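Local coordinates for protein antitoxin (Nitrosomonas europaea, PDB 2ODK) that is probably the antitoxin of a type II toxin-antitoxin system, a Phd/YefM family member that would neutralise a partner toxin and pairs here as a two-fold dimer, at the interface of chains A and B. Residues are numbered along the deposited sequence; one frame, centred on the assembly and turned at random. Chains: chain A/B, Hypothetical protein.

Contact 1 and contact 2 are neighbouring patches of one two-fold symmetric interface between copies of the same chain, with the centres of their C-alpha atoms about 14 Å apart. Strands 28-32 and 35-42 run through both, and residue 38 serves twice: B:Ala38 lies in the strand pairing of contact 1, whereas the methyl of A:Ala38 packs in contact 2. Contact 1 adds helix 43-52, and contact 2 adds the helices that begin at residues 8 and 15. A patch of strand pairing and a salt bridge thus continues into an apolar patch, and symmetry repeats both, as suits the dimers typical of Phd/YefM antitoxins.

Contact 1: the interface of chains A and B. Residues chain A 41-43, 46-47; chain B 29, 36, 38-39.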
ATOM      1  N   VAL A  41       1.140  -2.101  -3.080  1.00 10.53           N
ATOM      2  CA  VAL A  41       1.771  -3.026  -4.020  1.00 11.21           C
ATOM      3  C   VAL A  41       1.057  -4.380  -3.908  1.00 10.57           C
ATOM      4  O   VAL A  41       0.753  -4.814  -2.820  1.00 10.72           O
ATOM      5  CB  VAL A  41       3.261  -3.237  -3.616  1.00 11.46           C
ATOM      6  CG1 VAL A  41       3.968  -4.244  -4.526  1.00 13.01           C
ATOM      7  CG2 VAL A  41       4.004  -1.878  -3.580  1.00 14.23           C
ATOM      8  N   PRO A  42       0.803  -5.062  -5.043  1.00 10.73           N
ATOM      9  CA  PRO A  42       0.225  -6.410  -4.927  1.00 11.03           C
ATOM     10  C   PRO A  42       1.142  -7.272  -4.067  1.00  9.66           C
ATOM     11  O   PRO A  42       2.355  -7.235  -4.226  1.00 10.51           O
ATOM     12  CB  PRO A  42       0.245  -6.939  -6.370  1.00 11.36           C
ATOM     13  CG  PRO A  42       0.268  -5.685  -7.255  1.00 12.36           C
ATOM     14  CD  PRO A  42       1.061  -4.659  -6.441  1.00 12.34           C
ATOM     15  N   ILE A  43       0.569  -8.071  -3.174  1.00  9.89           N
ATOM     16  CA  ILE A  43       1.414  -8.710  -2.168  1.00  9.69           C
ATOM     17  C   ILE A  43       2.449  -9.659  -2.814  1.00  9.16           C
ATOM     18  O   ILE A  43       3.618  -9.707  -2.388  1.00 10.64           O
ATOM     19  CB  ILE A  43       0.584  -9.428  -1.087  1.00 10.54           C
ATOM     20  CG1 ILE A  43       1.444  -9.941   0.085  1.00 10.96           C
ATOM     21  CG2 ILE A  43      -0.246 -10.574  -1.642  1.00 10.93           C
ATOM     22  CD1 ILE A  43       1.983  -8.770   0.937  1.00 12.04           C
ATOM     23  N   TRP A  46       5.433  -7.725  -4.021  1.00 11.79           N
ATOM     24  CA  TRP A  46       6.282  -7.387  -2.903  1.00 13.17           C
ATOM     25  C   TRP A  46       7.122  -8.583  -2.426  1.00 11.61           C
ATOM     26  O   TRP A  46       8.349  -8.451  -2.199  1.00 13.09           O
ATOM     27  CB  TRP A  46       5.370  -6.891  -1.767  1.00 16.40           C
ATOM     28  CG  TRP A  46       6.012  -6.727  -0.421  1.00 18.97           C
ATOM     29  CD1 TRP A  46       5.799  -7.486   0.725  1.00 20.29           C
ATOM     30  CD2 TRP A  46       6.922  -5.734  -0.090  1.00 20.12           C
ATOM     31  NE1 TRP A  46       6.558  -6.991   1.746  1.00 26.85           N
ATOM     32  CE2 TRP A  46       7.248  -5.900   1.288  1.00 19.12           C
ATOM     33  CE3 TRP A  46       7.467  -4.686  -0.787  1.00 18.08           C
ATOM     34  CZ2 TRP A  46       8.131  -5.079   1.949  1.00 22.79           C
ATOM     35  CZ3 TRP A  46       8.382  -3.835  -0.093  1.00 22.37           C
ATOM     36  CH2 TRP A  46       8.683  -4.044   1.241  1.00 22.08           C
ATOM     37  N   ARG A  47       6.487  -9.751  -2.273  1.00 11.85           N
ATOM     38  CA  ARG A  47       7.238 -10.922  -1.779  1.00 10.94           C
ATOM     39  C   ARG A  47       8.394 -11.250  -2.729  1.00 10.75           C
ATOM     40  O   ARG A  47       9.497 -11.562  -2.292  1.00 12.02           O
ATOM     41  CB  ARG A  47       6.349 -12.158  -1.668  1.00 11.92           C
ATOM     42  CG  ARG A  47       5.177 -12.035  -0.685  1.00 12.65           C
ATOM     43  CD  ARG A  47       5.654 -11.752   0.724  1.00 13.41           C
ATOM     44  NE  ARG A  47       4.551 -11.755   1.678  1.00 10.06           N
ATOM     45  CZ  ARG A  47       4.708 -11.394   2.953  1.00 12.20           C
ATOM     46  NH1 ARG A  47       5.932 -11.079   3.391  1.00 17.00           N
ATOM     47  NH2 ARG A  47       3.689 -11.417   3.795  1.00 12.74           N
TER
ATOM     48  N   ILE B  29       0.186  -4.868   5.695  1.00 10.95           N
ATOM     49  CA  ILE B  29      -0.497  -5.734   4.736  1.00 12.15           C
ATOM     50  C   ILE B  29      -1.998  -5.557   4.821  1.00 12.07           C
ATOM     51  O   ILE B  29      -2.532  -5.339   5.932  1.00 13.12           O
ATOM     52  CB  ILE B  29      -0.088  -7.187   5.014  1.00 11.84           C
ATOM     53  CG1 ILE B  29       1.433  -7.333   4.777  1.00 13.97           C
ATOM     54  CG2 ILE B  29      -0.954  -8.203   4.208  1.00 14.75           C
ATOM     55  CD1 ILE B  29       1.982  -8.696   5.279  1.00 15.97           C
ATOM     56  N   GLU B  36      -3.890 -12.599   2.375  1.00 11.61           N
ATOM     57  CA  GLU B  36      -3.147 -11.350   2.013  1.00 10.61           C
ATOM     58  C   GLU B  36      -3.439 -10.946   0.566  1.00 11.56           C
ATOM     59  O   GLU B  36      -3.477 -11.815  -0.313  1.00 12.59           O
ATOM     60  CB  GLU B  36      -1.635 -11.550   2.214  1.00 11.33           C
ATOM     61  CG  GLU B  36      -1.273 -11.883   3.643  1.00 10.98           C
ATOM     62  CD  GLU B  36       0.206 -12.051   3.905  1.00 10.94           C
ATOM     63  OE1 GLU B  36       1.001 -11.889   2.950  1.00 11.55           O
ATOM     64  OE2 GLU B  36       0.563 -12.350   5.087  1.00 12.42           O
ATOM     65  N   ALA B  38      -2.489  -7.182  -0.584  1.00 10.90           N
ATOM     66  CA  ALA B  38      -1.624  -6.066  -0.994  1.00 10.47           C
ATOM     67  C   ALA B  38      -0.851  -5.570   0.213  1.00  9.68           C
ATOM     68  O   ALA B  38      -1.136  -6.003   1.346  1.00 11.15           O
ATOM     69  CB  ALA B  38      -2.441  -4.883  -1.627  1.00 11.55           C
ATOM     70  N   VAL B  39       0.099  -4.664  -0.003  1.00  9.89           N
ATOM     71  CA  VAL B  39       0.899  -4.170   1.125  1.00 10.23           C
ATOM     72  C   VAL B  39       1.184  -2.709   0.850  1.00  9.58           C
ATOM     73  O   VAL B  39       1.517  -2.338  -0.286  1.00 10.85           O
ATOM     74  CB  VAL B  39       2.209  -5.000   1.325  1.00 11.00           C
ATOM     75  CG1 VAL B  39       3.027  -5.127   0.011  1.00 12.00           C
ATOM     76  CG2 VAL B  39       3.037  -4.486   2.480  1.00 10.31           C
TER
HETATM   77  O   HOH W   1       2.171 -13.235   0.800  1.00 10.38           O
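A:Val41 and B:Val39 meet backbone to backbone, where two copies of strand 35-42 run antiparallel across the dimer. A:Val41 N donates to B:Val39 O at 2.8 Å, and B:Val39 N returns a bond to A:Val41 O at 2.9 Å. The reciprocal pair fixes the register and brings the start of helix 43-52 over the partner strand.

The side chain of B:Val39 shows how such pairing is reinforced. Its CG1 takes the crowded position between backbone N and carbonyl carbon (chi1 52°), which directs this methyl over the face of the A:Trp46 five-membered ring, 3.8 Å from the ring centroid, in a CH-pi contact.

A:Ile43 lies along the next stretch of the partner strand and touches it from CB to its tip. CB sits against the backbone of B:Ala38. From there the CG2 branch reaches the carbonyl oxygen of B:Glu36, while the other branch carries CG1 past the carboxylate oxygen OE1 and CB of the same glutamate. The terminal methyl CD1 ends between B:Glu36 OE1 and CB of B:Val39, 3.8 Å from the latter, the isoleucine and valine side chains crossing at about a right angle.

One helical turn on, A:Arg47 bends at chi2 (-60°) and then extends towards B:Glu36, whose own chain is extended beyond CG. Guanidinium NH2 donates to carboxylate OE1 in a salt bridge of 2.9 Å, nearly straight at the hydrogen, using the syn side of the oxygen. The two planes lie 30° apart. Water 1 links A:Arg47 NE, at 2.9 Å, to the same OE1, giving the oxygen a second polar partner. The methyl CD1 of B:Ile29 rests 3.5 Å from A:Arg47 NH2, an apolar neighbour to the ion pair.

Strand pairing, aromatic packing and a salt bridge together join the chains and hold helix 43-52 against the partner's sheet, which would stabilise the dimer seen here, in keeping with the dimers of Phd/YefM antitoxins.

Contact 2: the interface of chains A and B. Residues chain A 8, 11, 30, 32, 38; chain B 15, 19, 40.
B:Leu19 and B:Phe15, one turn apart on helix 15-25, push their side chains into a surface that chain A builds from helix 8-13 and strands 28-32 and 35-42. The patch illustrates how a helix can be seated on a partner's sheet through branched and aromatic carbons.

The two methyls of B:Leu19 divide the work. CD1 touches the CB methyl of A:Ala38 at 3.6 Å, while CD2 meets CG1 of A:Val30 tip to tip at 3.8 Å and also reaches CG2 of A:Val8. The aliphatic part of A:Arg32 slides past the leucine in the opposite direction, its CG and CD lying against CD2. Its chain bends at chi3 (-57°), and guanidinium NH1 comes within 3.7 Å of B:Leu19 CG, so the long side chain borders the leucine with more than its tip.

B:Phe15 is met in two ways. CG stands anti to the backbone N (chi1 -169°), carrying the ring towards helix 8-13, where A:Val8 CG2 approaches CD2 at the edge and in the ring plane, 3.7 Å away. The A:Ala11 methyl instead stands above one face, well off-centre towards CZ and CE2, with CB 3.6 Å from CZ. A:Val30 CG1 lies near CE2 from the sheet side.

Further out, B:Leu40 on strand 35-42 plays two roles. Within its own chain its CD2 backs B:Leu19 CD1 at 3.9 Å, supporting the methyl that touches A:Ala38. Across the interface its CD1 packs against A:Ala38 CB and towards A:Val30 CG2, crossing the valine at about a right angle. A:Val30 is thereby shared, CG1 turned to the helix residues and CG2 to the strand residue.

By fitting helix 15-25 of one chain to the sheet and first helix of the other, the patch gives the probable dimer an apolar part of its interface.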
ATOM      1  N   VAL A   8      -4.670  10.989   0.280  1.00 12.30           N
ATOM      2  CA  VAL A   8      -5.104  10.131   1.394  1.00 12.37           C
ATOM      3  C   VAL A   8      -6.630  10.020   1.522  1.00 12.93           C
ATOM      4  O   VAL A   8      -7.178   8.915   1.696  1.00 13.17           O
ATOM      5  CB  VAL A   8      -4.381  10.525   2.719  1.00 12.39           C
ATOM      6  CG1 VAL A   8      -4.735  11.958   3.132  1.00 13.92           C
ATOM      7  CG2 VAL A   8      -4.714   9.501   3.813  1.00 14.98           C
ATOM      8  N   ALA A  11      -8.021   7.837  -1.420  1.00 13.76           N
ATOM      9  CA  ALA A  11      -7.748   6.410  -1.252  1.00 13.32           C
ATOM     10  C   ALA A  11      -8.676   5.840  -0.172  1.00 14.27           C
ATOM     11  O   ALA A  11      -9.085   4.661  -0.262  1.00 15.51           O
ATOM     12  CB  ALA A  11      -6.267   6.205  -0.870  1.00 13.56           C
ATOM     13  N   VAL A  30       0.068   6.705  -2.788  1.00 11.26           N
ATOM     14  CA  VAL A  30      -0.773   7.514  -1.919  0.50 10.94           C
ATOM     15  C   VAL A  30       0.001   8.777  -1.542  1.00 10.90           C
ATOM     16  O   VAL A  30       1.173   8.678  -1.167  1.00 11.66           O
ATOM     17  CB  VAL A  30      -1.054   6.745  -0.627  0.50 10.62           C
ATOM     18  CG1 VAL A  30      -1.921   7.577   0.339  0.50 10.80           C
ATOM     19  CG2 VAL A  30      -1.719   5.410  -0.963  0.50  9.50           C
ATOM     20  N   ARG A  32       0.050  12.705   0.699  1.00 11.00           N
ATOM     21  CA  ARG A  32      -0.536  13.613   1.691  1.00 10.66           C
ATOM     22  C   ARG A  32       0.061  14.941   1.334  1.00 10.28           C
ATOM     23  O   ARG A  32       1.247  15.015   1.027  1.00 10.66           O
ATOM     24  CB  ARG A  32      -0.090  13.250   3.131  1.00 12.21           C
ATOM     25  CG  ARG A  32      -0.723  11.984   3.700  1.00 13.48           C
ATOM     26  CD  ARG A  32      -0.432  11.791   5.162  1.00 11.31           C
ATOM     27  NE  ARG A  32       0.972  11.742   5.525  1.00 14.53           N
ATOM     28  CZ  ARG A  32       1.444  10.918   6.453  1.00 13.47           C
ATOM     29  NH1 ARG A  32       0.604  10.015   7.021  1.00 12.11           N
ATOM     30  NH2 ARG A  32       2.751  10.989   6.773  1.00 13.86           N
ATOM     31  N   ALA A  38       3.549   6.853   0.055  1.00 11.70           N
ATOM     32  CA  ALA A  38       3.573   5.392   0.155  1.00 11.08           C
ATOM     33  C   ALA A  38       3.010   4.775  -1.089  1.00 11.39           C
ATOM     34  O   ALA A  38       2.475   5.480  -1.935  1.00 11.06           O
ATOM     35  CB  ALA A  38       2.797   4.929   1.404  1.00 12.07           C
TER
ATOM     36  N   PHE B  15      -7.951   4.290   7.502  1.00 11.22           N
ATOM     37  CA  PHE B  15      -6.933   4.473   6.474  1.00 11.60           C
ATOM     38  C   PHE B  15      -5.835   5.422   6.900  1.00 11.01           C
ATOM     39  O   PHE B  15      -4.665   5.170   6.627  1.00 11.00           O
ATOM     40  CB  PHE B  15      -7.542   4.920   5.153  1.00 11.39           C
ATOM     41  CG  PHE B  15      -6.561   4.852   4.006  1.00 11.68           C
ATOM     42  CD1 PHE B  15      -6.277   3.656   3.374  1.00 15.02           C
ATOM     43  CD2 PHE B  15      -5.869   5.999   3.617  1.00 13.62           C
ATOM     44  CE1 PHE B  15      -5.328   3.621   2.345  1.00 16.25           C
ATOM     45  CE2 PHE B  15      -4.940   5.950   2.604  1.00 13.14           C
ATOM     46  CZ  PHE B  15      -4.657   4.749   1.976  1.00 13.59           C
ATOM     47  N   LEU B  19      -1.918   4.380   7.013  1.00  9.92           N
ATOM     48  CA  LEU B  19      -0.808   5.083   6.328  1.00 10.59           C
ATOM     49  C   LEU B  19       0.235   5.560   7.331  1.00 10.32           C
ATOM     50  O   LEU B  19       1.444   5.433   7.096  1.00 10.99           O
ATOM     51  CB  LEU B  19      -1.401   6.243   5.511  1.00 10.96           C
ATOM     52  CG  LEU B  19      -0.392   7.149   4.820  1.00 11.69           C
ATOM     53  CD1 LEU B  19       0.514   6.366   3.851  1.00 12.42           C
ATOM     54  CD2 LEU B  19      -1.117   8.223   4.024  1.00 12.58           C
ATOM     55  N   LEU B  40       1.043  -1.868   1.884  1.00  9.76           N
ATOM     56  CA  LEU B  40       1.345  -0.446   1.749  1.00 10.02           C
ATOM     57  C   LEU B  40       2.772  -0.245   2.243  1.00 10.05           C
ATOM     58  O   LEU B  40       3.078  -0.541   3.394  1.00 10.86           O
ATOM     59  CB  LEU B  40       0.358   0.340   2.607  1.00 10.05           C
ATOM     60  CG  LEU B  40       0.385   1.851   2.349  1.00 10.25           C
ATOM     61  CD1 LEU B  40      -0.090   2.219   0.946  1.00 11.66           C
ATOM     62  CD2 LEU B  40      -0.449   2.579   3.441  1.00 11.60           C
TER